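Local coordinates for protein tyrocidine synthase 2 (Brevibacillus parabrevis, PDB 6TA8) that belongs to the condensation-domain family found in large modular synthetases and has a fold built of mixed sheets packed with helices, at residues A[215-220]-A[360-365]; A[263-268]-A[461-466]; A[434-439]-A[446-451]. All coordinates share one frame; numbering follows the deposited sequence.

In the fold
All three contacts are mainly buried and apolar, without a polar bond between their segments. Contact 1 joins a link between two helices to helix 359-365 and stands apart from the others, its centre about 36 Å from that of contact 2 and about 34 Å from that of contact 3. Contacts 2 and 3 share helix 445-466: near its start contact 3 lays it against the six-stranded sheet, near its end contact 2 pairs it with helix 259-267, their centres about 24 Å apart. The chemistry follows the partner: aliphatic branches between helical segments in contacts 1 and 2, an aromatic face on a strand in contact 3. Only contact 2 includes an exposed touching residue, His268.

Contact 1 of 3, residues A[215-220]-A[360-365]; sequences DELLRE and YEILRT
Leu217 and Leu363 bring the two backbones nearest, their CA atoms 8.0 Å apart, where the helically coiled link 215-220 between helices 201-212 and 221-229 passes helix 359-365. Leu217 points at the other segment and carries every close touch. Its CG is anti to the backbone N (chi1 179°), which swings both methyls out between two neighbouring residues of the helix. Against Leu363 the branch ends slide past each other in opposite directions: Leu217 CG meets Leu363 CD2 at 3.7 Å, and Leu217 CD1 rests 4.0 Å from Leu363 CG. The other methyl, Leu217 CD2, turns to Ile362 and reaches its CG2 branch at 3.7 Å, the two side chains crossing obliquely over a smaller area than the leucine pair. Ile362 also packs on Leu208 and Ala212 of helix 201-212, and Leu217 on Thr367. Away from the leucines, Arg364 NH1 makes a short, bent salt bridge to Glu361 OE1 at 2.5 Å; the oxygen lies in the guanidinium plane, but NH1 approaches its syn side tilted out of the carboxylate plane. Glu220 comes nearer, its carboxylate held by Trp224 NE1. The touching atoms are all aliphatic carbons of buried residues, consistent with a hydrophobic contact.

Contact 2 of 3, residues A[263-268]-A[461-466]; sequences ENLLRH and GIIEHC
Two helix ends pack side by side here, with Leu265 of helix 259-267 against Ile463 in the last turns of helix 445-466. The backbones come close: the CA atoms of Leu265 and Ile463 are 6.0 Å apart, those of His268 and Cys466 8.0 Å. The touching is done by one methyl. Ile463 CG2 sits 3.6 Å from Leu265 CD1 and 3.9 Å from Leu265 CB, thus covering the root as well as one branch of the leucine, and the two side chains cross at about a right angle. Ile463 has CG1 between the backbone N and the carbonyl carbon (chi1 59°), which leaves CG2 to meet the leucine. Past the pair, His268 turns its ring back on its own helix, where ND1 gives a weak hydrogen bond to Glu263 O at 3.5 Å, with the oxygen at the ring edge and in its plane. Glu263 O also takes the N-H of Arg267, the N to O distance being 2.7 Å. Val269 touches both Ile463 and Cys466. This is plain helix-helix packing between the ends of helices 259-267 and 445-466, which Ile462 extends to helices 277-293 and 339-351.

Contact 3 of 3, residues A[434-439]-A[446-451]; sequences ISVGYS and KTIASL
Strand 431-439 and the first turns of helix 445-466 come nearest at Val436 and Ile448, whose CA atoms are 7.9 Å apart. Val436 and Tyr438, two residues apart on the strand, both point at the helix, and Ile448 points back at them. The main touch is a CH-pi contact: Ile448 CG1 sits over one face of the Tyr438 ring, 3.7 Å from its centroid and 12° off the ring normal. Ile448 CG2 reaches the rim of the same ring, 3.9 Å from Tyr438 CD1, and Ile448 CD1 leans back toward the root of the tyrosine, 4.1 Å from Tyr438 CB. All three outer carbons of the isoleucine are therefore in use. Tyr438 places its CG between the backbone N and the carbonyl carbon (chi1 67°), with the ring plane nearly perpendicular to the plane through CA, CB and CG, presenting a face to the helix. The strand is an inner one of the six-stranded mixed sheet, antiparallel to both 250-256 and 421-428, and the chain turns from it through a short loop into a helix that packs on the same sheet. Leu253 and Leu421, one from each flanking strand, also touch Ile448, which meets side chains of three adjacent strands. Val436 adds a looser touch, its CG1 lying 4.3 Å from Ile448 CG2. One turn on, Leu451 packs on Ala288 and Trp292 of helix 277-293.

Contact 1 of 3, residues A[215-220]-A[360-365]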
loop_
_atom_site.group_PDB
_atom_site.type_symbol
_atom_site.label_atom_id
_atom_site.label_comp_id
_atom_site.label_asym_id
_atom_site.label_seq_id
_atom_site.Cartn_x
_atom_site.Cartn_y
_atom_site.Cartn_z
ATOM N N ASP A 215 4.582 -7.799 -27.001
ATOM C CA ASP A 215 3.336 -8.238 -27.610
ATOM C C ASP A 215 2.519 -9.155 -26.711
ATOM O O ASP A 215 1.345 -9.401 -27.010
ATOM C CB ASP A 215 3.620 -8.937 -28.946
ATOM C CG ASP A 215 4.484 -8.097 -29.865
ATOM O OD1 ASP A 215 5.052 -8.654 -30.828
ATOM O OD2 ASP A 215 4.600 -6.877 -29.619
ATOM N N GLU A 216 3.104 -9.667 -25.626
ATOM C CA GLU A 216 2.310 -10.387 -24.637
ATOM C C GLU A 216 1.306 -9.457 -23.968
ATOM O O GLU A 216 0.162 -9.845 -23.705
ATOM C CB GLU A 216 3.224 -11.033 -23.595
ATOM C CG GLU A 216 2.489 -11.612 -22.396
ATOM C CD GLU A 216 3.426 -12.025 -21.278
ATOM O OE1 GLU A 216 4.657 -11.893 -21.449
ATOM O OE2 GLU A 216 2.932 -12.484 -20.225
ATOM N N LEU A 217 1.719 -8.217 -23.693
ATOM C CA LEU A 217 0.810 -7.239 -23.107
ATOM C C LEU A 217 -0.274 -6.819 -24.092
ATOM O O LEU A 217 -1.404 -6.532 -23.683
ATOM C CB LEU A 217 1.598 -6.019 -22.626
ATOM C CG LEU A 217 0.809 -4.866 -22.005
ATOM C CD1 LEU A 217 -0.011 -5.356 -20.823
ATOM C CD2 LEU A 217 1.745 -3.745 -21.585
ATOM N N LEU A 218 0.046 -6.787 -25.388
ATOM C CA LEU A 218 -0.942 -6.421 -26.396
ATOM C C LEU A 218 -2.086 -7.422 -26.477
ATOM O O LEU A 218 -3.158 -7.081 -26.989
ATOM C CB LEU A 218 -0.266 -6.285 -27.761
ATOM C CG LEU A 218 0.412 -4.945 -28.037
ATOM C CD1 LEU A 218 1.471 -5.082 -29.118
ATOM C CD2 LEU A 218 -0.628 -3.918 -28.435
ATOM N N ARG A 219 -1.883 -8.645 -25.988
ATOM C CA ARG A 219 -2.936 -9.652 -25.972
ATOM C C ARG A 219 -3.976 -9.401 -24.888
ATOM O O ARG A 219 -4.987 -10.111 -24.848
ATOM C CB ARG A 219 -2.323 -11.043 -25.789
ATOM C CG ARG A 219 -1.318 -11.415 -26.869
ATOM C CD ARG A 219 -0.926 -12.881 -26.788
ATOM N NE ARG A 219 0.430 -13.064 -26.278
ATOM C CZ ARG A 219 0.736 -13.801 -25.216
ATOM N NH1 ARG A 219 -0.219 -14.429 -24.543
ATOM N NH2 ARG A 219 1.999 -13.914 -24.825
ATOM N N GLU A 220 -3.755 -8.415 -24.018
ATOM C CA GLU A 220 -4.698 -8.070 -22.963
ATOM C C GLU A 220 -5.701 -7.004 -23.380
ATOM O O GLU A 220 -6.705 -6.819 -22.683
ATOM C CB GLU A 220 -3.949 -7.569 -21.722
ATOM C CG GLU A 220 -3.150 -8.621 -20.979
ATOM C CD GLU A 220 -2.522 -8.067 -19.713
ATOM O OE1 GLU A 220 -1.313 -8.293 -19.493
ATOM O OE2 GLU A 220 -3.239 -7.396 -18.942
ATOM N N TYR A 360 -2.782 -3.117 -16.775
ATOM C CA TYR A 360 -3.763 -2.068 -17.047
ATOM C C TYR A 360 -3.095 -0.702 -17.164
ATOM O O TYR A 360 -3.129 -0.070 -18.226
ATOM C CB TYR A 360 -4.837 -2.047 -15.957
ATOM C CG TYR A 360 -5.940 -1.049 -16.235
ATOM C CD1 TYR A 360 -6.990 -1.370 -17.083
ATOM C CD2 TYR A 360 -5.925 0.216 -15.661
ATOM C CE1 TYR A 360 -7.999 -0.464 -17.348
ATOM C CE2 TYR A 360 -6.930 1.131 -15.921
ATOM C CZ TYR A 360 -7.965 0.784 -16.766
ATOM O OH TYR A 360 -8.970 1.685 -17.032
ATOM N N GLU A 361 -2.487 -0.227 -16.075
ATOM C CA GLU A 361 -1.892 1.103 -16.080
ATOM C C GLU A 361 -0.581 1.158 -16.853
ATOM O O GLU A 361 -0.135 2.255 -17.210
ATOM C CB GLU A 361 -1.676 1.595 -14.649
ATOM C CG GLU A 361 -2.948 2.098 -13.985
ATOM C CD GLU A 361 -3.092 3.603 -14.068
ATOM O OE1 GLU A 361 -2.058 4.305 -14.053
ATOM O OE2 GLU A 361 -4.239 4.087 -14.165
ATOM N N ILE A 362 0.042 0.010 -17.127
ATOM C CA ILE A 362 1.177 -0.004 -18.044
ATOM C C ILE A 362 0.724 0.386 -19.443
ATOM O O ILE A 362 1.466 1.034 -20.190
ATOM C CB ILE A 362 1.863 -1.384 -18.036
ATOM C CG1 ILE A 362 2.326 -1.749 -16.626
ATOM C CG2 ILE A 362 3.048 -1.407 -18.984
ATOM C CD1 ILE A 362 3.052 -3.076 -16.555
ATOM N N LEU A 363 -0.504 0.016 -19.811
ATOM C CA LEU A 363 -1.015 0.312 -21.144
ATOM C C LEU A 363 -1.369 1.782 -21.326
ATOM O O LEU A 363 -1.406 2.258 -22.466
ATOM C CB LEU A 363 -2.241 -0.556 -21.439
ATOM C CG LEU A 363 -1.983 -2.017 -21.819
ATOM C CD1 LEU A 363 -3.265 -2.833 -21.734
ATOM C CD2 LEU A 363 -1.372 -2.115 -23.209
ATOM N N ARG A 364 -1.630 2.513 -20.241
ATOM C CA ARG A 364 -2.008 3.918 -20.342
ATOM C C ARG A 364 -0.883 4.876 -19.974
ATOM O O ARG A 364 -1.044 6.087 -20.154
ATOM C CB ARG A 364 -3.226 4.212 -19.455
ATOM C CG ARG A 364 -3.005 3.950 -17.979
ATOM C CD ARG A 364 -4.145 4.509 -17.142
ATOM N NE ARG A 364 -4.212 5.966 -17.204
ATOM C CZ ARG A 364 -3.584 6.779 -16.360
ATOM N NH1 ARG A 364 -2.830 6.281 -15.391
ATOM N NH2 ARG A 364 -3.705 8.093 -16.490
ATOM N N THR A 365 0.242 4.376 -19.472
ATOM C CA THR A 365 1.338 5.235 -19.044
ATOM C C THR A 365 2.665 4.940 -19.726
ATOM O O THR A 365 3.499 5.843 -19.823
ATOM C CB THR A 365 1.540 5.132 -17.523
ATOM O OG1 THR A 365 1.554 3.754 -17.132
ATOM C CG2 THR A 365 0.423 5.853 -16.786
#

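Contact 2 of 3, residues A[263-268]-A[461-466]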
loop_
_atom_site.group_PDB
_atom_site.type_symbol
_atom_site.label_atom_id
_atom_site.label_comp_id
_atom_site.label_asym_id
_atom_site.label_seq_id
_atom_site.Cartn_x
_atom_site.Cartn_y
_atom_site.Cartn_z
ATOM N N GLU A 263 -9.281 -17.073 12.426
ATOM C CA GLU A 263 -8.642 -18.344 12.097
ATOM C C GLU A 263 -9.582 -19.263 11.330
ATOM O O GLU A 263 -9.127 -20.056 10.498
ATOM C CB GLU A 263 -8.139 -19.031 13.367
ATOM C CG GLU A 263 -6.678 -18.749 13.680
ATOM C CD GLU A 263 -5.732 -19.404 12.690
ATOM O OE1 GLU A 263 -5.978 -20.569 12.313
ATOM O OE2 GLU A 263 -4.745 -18.752 12.287
ATOM N N ASN A 264 -10.888 -19.178 11.598
ATOM C CA ASN A 264 -11.856 -19.876 10.758
ATOM C C ASN A 264 -11.784 -19.373 9.323
ATOM O O ASN A 264 -11.862 -20.161 8.373
ATOM C CB ASN A 264 -13.267 -19.699 11.319
ATOM C CG ASN A 264 -13.524 -20.557 12.543
ATOM O OD1 ASN A 264 -12.591 -21.061 13.169
ATOM N ND2 ASN A 264 -14.795 -20.726 12.889
ATOM N N LEU A 265 -11.625 -18.059 9.148
ATOM C CA LEU A 265 -11.473 -17.482 7.819
ATOM C C LEU A 265 -10.137 -17.843 7.183
ATOM O O LEU A 265 -10.018 -17.806 5.954
ATOM C CB LEU A 265 -11.630 -15.960 7.896
ATOM C CG LEU A 265 -11.843 -15.165 6.606
ATOM C CD1 LEU A 265 -12.824 -14.029 6.839
ATOM C CD2 LEU A 265 -10.525 -14.620 6.090
ATOM N N LEU A 266 -9.137 -18.202 7.986
ATOM C CA LEU A 266 -7.802 -18.498 7.483
ATOM C C LEU A 266 -7.539 -19.984 7.287
ATOM O O LEU A 266 -6.713 -20.345 6.442
ATOM C CB LEU A 266 -6.740 -17.934 8.436
ATOM C CG LEU A 266 -6.580 -16.416 8.506
ATOM C CD1 LEU A 266 -5.716 -16.026 9.698
ATOM C CD2 LEU A 266 -5.982 -15.887 7.215
ATOM N N ARG A 267 -8.219 -20.854 8.037
ATOM C CA ARG A 267 -7.879 -22.268 8.066
ATOM C C ARG A 267 -9.020 -23.209 7.706
ATOM O O ARG A 267 -8.744 -24.345 7.302
ATOM C CB ARG A 267 -7.354 -22.661 9.457
ATOM C CG ARG A 267 -5.841 -22.612 9.597
ATOM C CD ARG A 267 -5.254 -24.007 9.759
ATOM N NE ARG A 267 -5.731 -24.931 8.733
ATOM C CZ ARG A 267 -5.343 -24.908 7.462
ATOM N NH1 ARG A 267 -5.836 -25.792 6.604
ATOM N NH2 ARG A 267 -4.459 -24.011 7.046
ATOM N N HIS A 268 -10.278 -22.787 7.832
ATOM C CA HIS A 268 -11.400 -23.711 7.746
ATOM C C HIS A 268 -12.420 -23.380 6.663
ATOM O O HIS A 268 -13.378 -24.144 6.491
ATOM C CB HIS A 268 -12.121 -23.790 9.101
ATOM C CG HIS A 268 -11.228 -24.173 10.240
ATOM N ND1 HIS A 268 -10.372 -23.280 10.848
ATOM C CD2 HIS A 268 -11.061 -25.352 10.884
ATOM C CE1 HIS A 268 -9.715 -23.893 11.816
ATOM N NE2 HIS A 268 -10.114 -25.151 11.859
ATOM N N GLY A 461 -21.393 -14.158 7.522
ATOM C CA GLY A 461 -22.269 -15.065 6.804
ATOM C C GLY A 461 -21.528 -15.987 5.860
ATOM O O GLY A 461 -21.970 -17.112 5.613
ATOM N N ILE A 462 -20.393 -15.534 5.323
ATOM C CA ILE A 462 -19.625 -16.363 4.400
ATOM C C ILE A 462 -18.845 -17.434 5.153
ATOM O O ILE A 462 -18.830 -18.602 4.748
ATOM C CB ILE A 462 -18.700 -15.481 3.540
ATOM C CG1 ILE A 462 -19.514 -14.710 2.499
ATOM C CG2 ILE A 462 -17.636 -16.326 2.857
ATOM C CD1 ILE A 462 -18.681 -13.791 1.634
ATOM N N ILE A 463 -18.191 -17.062 6.256
ATOM C CA ILE A 463 -17.391 -18.035 6.995
ATOM C C ILE A 463 -18.277 -19.099 7.629
ATOM O O ILE A 463 -17.879 -20.266 7.731
ATOM C CB ILE A 463 -16.515 -17.329 8.047
ATOM C CG1 ILE A 463 -17.376 -16.535 9.030
ATOM C CG2 ILE A 463 -15.508 -16.416 7.369
ATOM C CD1 ILE A 463 -16.876 -16.577 10.458
ATOM N N GLU A 464 -19.485 -18.731 8.060
ATOM C CA GLU A 464 -20.415 -19.712 8.602
ATOM C C GLU A 464 -21.095 -20.529 7.511
ATOM O O GLU A 464 -21.561 -21.641 7.787
ATOM C CB GLU A 464 -21.465 -19.018 9.473
ATOM C CG GLU A 464 -20.888 -18.360 10.717
ATOM C CD GLU A 464 -21.883 -17.457 11.417
ATOM O OE1 GLU A 464 -23.076 -17.819 11.482
ATOM O OE2 GLU A 464 -21.472 -16.381 11.902
ATOM N N HIS A 465 -21.163 -20.006 6.287
ATOM C CA HIS A 465 -21.682 -20.789 5.172
ATOM C C HIS A 465 -20.609 -21.699 4.588
ATOM O O HIS A 465 -20.894 -22.844 4.221
ATOM C CB HIS A 465 -22.243 -19.863 4.091
ATOM C CG HIS A 465 -22.205 -20.448 2.713
ATOM N ND1 HIS A 465 -23.048 -21.462 2.313
ATOM C CD2 HIS A 465 -21.427 -20.160 1.644
ATOM C CE1 HIS A 465 -22.791 -21.775 1.055
ATOM N NE2 HIS A 465 -21.811 -20.999 0.626
ATOM N N CYS A 466 -19.370 -21.210 4.502
ATOM C CA CYS A 466 -18.276 -22.009 3.964
ATOM C C CYS A 466 -17.783 -23.067 4.943
ATOM O O CYS A 466 -17.141 -24.032 4.516
ATOM C CB CYS A 466 -17.110 -21.103 3.559
ATOM S SG CYS A 466 -17.452 -20.040 2.138
#

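Contact 3 of 3, residues A[434-439]-A[446-451]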
loop_
_atom_site.group_PDB
_atom_site.type_symbol
_atom_site.label_atom_id
_atom_site.label_comp_id
_atom_site.label_asym_id
_atom_site.label_seq_id
_atom_site.Cartn_x
_atom_site.Cartn_y
_atom_site.Cartn_z
ATOM N N ILE A 434 -10.681 -4.352 9.397
ATOM C CA ILE A 434 -11.014 -3.559 8.219
ATOM C C ILE A 434 -11.129 -2.100 8.627
ATOM O O ILE A 434 -11.640 -1.782 9.708
ATOM C CB ILE A 434 -12.321 -4.053 7.569
ATOM C CG1 ILE A 434 -12.320 -5.580 7.451
ATOM C CG2 ILE A 434 -12.527 -3.397 6.211
ATOM C CD1 ILE A 434 -11.289 -6.124 6.493
ATOM N N SER A 435 -10.653 -1.206 7.762
ATOM C CA SER A 435 -10.705 0.230 8.004
ATOM C C SER A 435 -11.209 0.926 6.750
ATOM O O SER A 435 -10.746 0.631 5.644
ATOM C CB SER A 435 -9.329 0.774 8.400
ATOM O OG SER A 435 -8.819 0.089 9.530
ATOM N N VAL A 436 -12.155 1.845 6.925
ATOM C CA VAL A 436 -12.754 2.591 5.823
ATOM C C VAL A 436 -12.430 4.065 6.018
ATOM O O VAL A 436 -12.809 4.659 7.036
ATOM C CB VAL A 436 -14.272 2.372 5.740
ATOM C CG1 VAL A 436 -14.843 3.071 4.515
ATOM C CG2 VAL A 436 -14.594 0.884 5.713
ATOM N N GLY A 437 -11.735 4.652 5.047
ATOM C CA GLY A 437 -11.382 6.059 5.090
ATOM C C GLY A 437 -12.356 6.885 4.270
ATOM O O GLY A 437 -12.657 6.552 3.121
ATOM N N TYR A 438 -12.842 7.967 4.874
ATOM C CA TYR A 438 -13.816 8.842 4.240
ATOM C C TYR A 438 -13.544 10.281 4.654
ATOM O O TYR A 438 -12.751 10.552 5.559
ATOM C CB TYR A 438 -15.252 8.440 4.607
ATOM C CG TYR A 438 -15.590 8.658 6.066
ATOM C CD1 TYR A 438 -15.234 7.724 7.029
ATOM C CD2 TYR A 438 -16.263 9.802 6.481
ATOM C CE1 TYR A 438 -15.538 7.920 8.362
ATOM C CE2 TYR A 438 -16.571 10.008 7.813
ATOM C CZ TYR A 438 -16.207 9.063 8.748
ATOM O OH TYR A 438 -16.511 9.263 10.075
ATOM N N SER A 439 -14.216 11.208 3.979
ATOM C CA SER A 439 -14.160 12.624 4.318
ATOM C C SER A 439 -15.439 13.015 5.044
ATOM O O SER A 439 -16.539 12.657 4.610
ATOM C CB SER A 439 -13.979 13.485 3.066
ATOM O OG SER A 439 -14.023 14.865 3.389
ATOM N N LYS A 446 -22.412 7.959 10.769
ATOM C CA LYS A 446 -23.498 6.990 10.842
ATOM C C LYS A 446 -23.734 6.319 9.493
ATOM O O LYS A 446 -24.045 5.125 9.437
ATOM C CB LYS A 446 -24.778 7.671 11.334
ATOM C CG LYS A 446 -24.890 7.826 12.853
ATOM C CD LYS A 446 -23.812 8.740 13.429
ATOM C CE LYS A 446 -23.828 10.112 12.770
ATOM N NZ LYS A 446 -22.500 10.784 12.855
ATOM N N THR A 447 -23.592 7.074 8.401
ATOM C CA THR A 447 -23.721 6.487 7.071
ATOM C C THR A 447 -22.578 5.521 6.784
ATOM O O THR A 447 -22.779 4.480 6.149
ATOM C CB THR A 447 -23.767 7.590 6.013
ATOM O OG1 THR A 447 -24.802 8.524 6.340
ATOM C CG2 THR A 447 -24.036 7.004 4.633
ATOM N N ILE A 448 -21.371 5.848 7.249
ATOM C CA ILE A 448 -20.236 4.953 7.052
ATOM C C ILE A 448 -20.360 3.730 7.951
ATOM O O ILE A 448 -20.015 2.611 7.551
ATOM C CB ILE A 448 -18.917 5.709 7.294
ATOM C CG1 ILE A 448 -18.796 6.884 6.323
ATOM C CG2 ILE A 448 -17.727 4.772 7.146
ATOM C CD1 ILE A 448 -18.869 6.477 4.867
ATOM N N ALA A 449 -20.859 3.919 9.176
ATOM C CA ALA A 449 -21.024 2.791 10.089
ATOM C C ALA A 449 -22.034 1.783 9.560
ATOM O O ALA A 449 -21.936 0.589 9.863
ATOM C CB ALA A 449 -21.447 3.289 11.472
ATOM N N SER A 450 -23.012 2.241 8.776
ATOM C CA SER A 450 -23.975 1.320 8.180
ATOM C C SER A 450 -23.308 0.426 7.143
ATOM O O SER A 450 -23.576 -0.781 7.088
ATOM C CB SER A 450 -25.130 2.103 7.558
ATOM O OG SER A 450 -26.035 1.238 6.896
ATOM N N LEU A 451 -22.433 1.000 6.312
ATOM C CA LEU A 451 -21.717 0.202 5.322
ATOM C C LEU A 451 -20.741 -0.765 5.980
ATOM O O LEU A 451 -20.544 -1.879 5.481
ATOM C CB LEU A 451 -20.983 1.121 4.344
ATOM C CG LEU A 451 -20.068 0.466 3.307
ATOM C CD1 LEU A 451 -20.852 -0.479 2.412
ATOM C CD2 LEU A 451 -19.355 1.525 2.479
#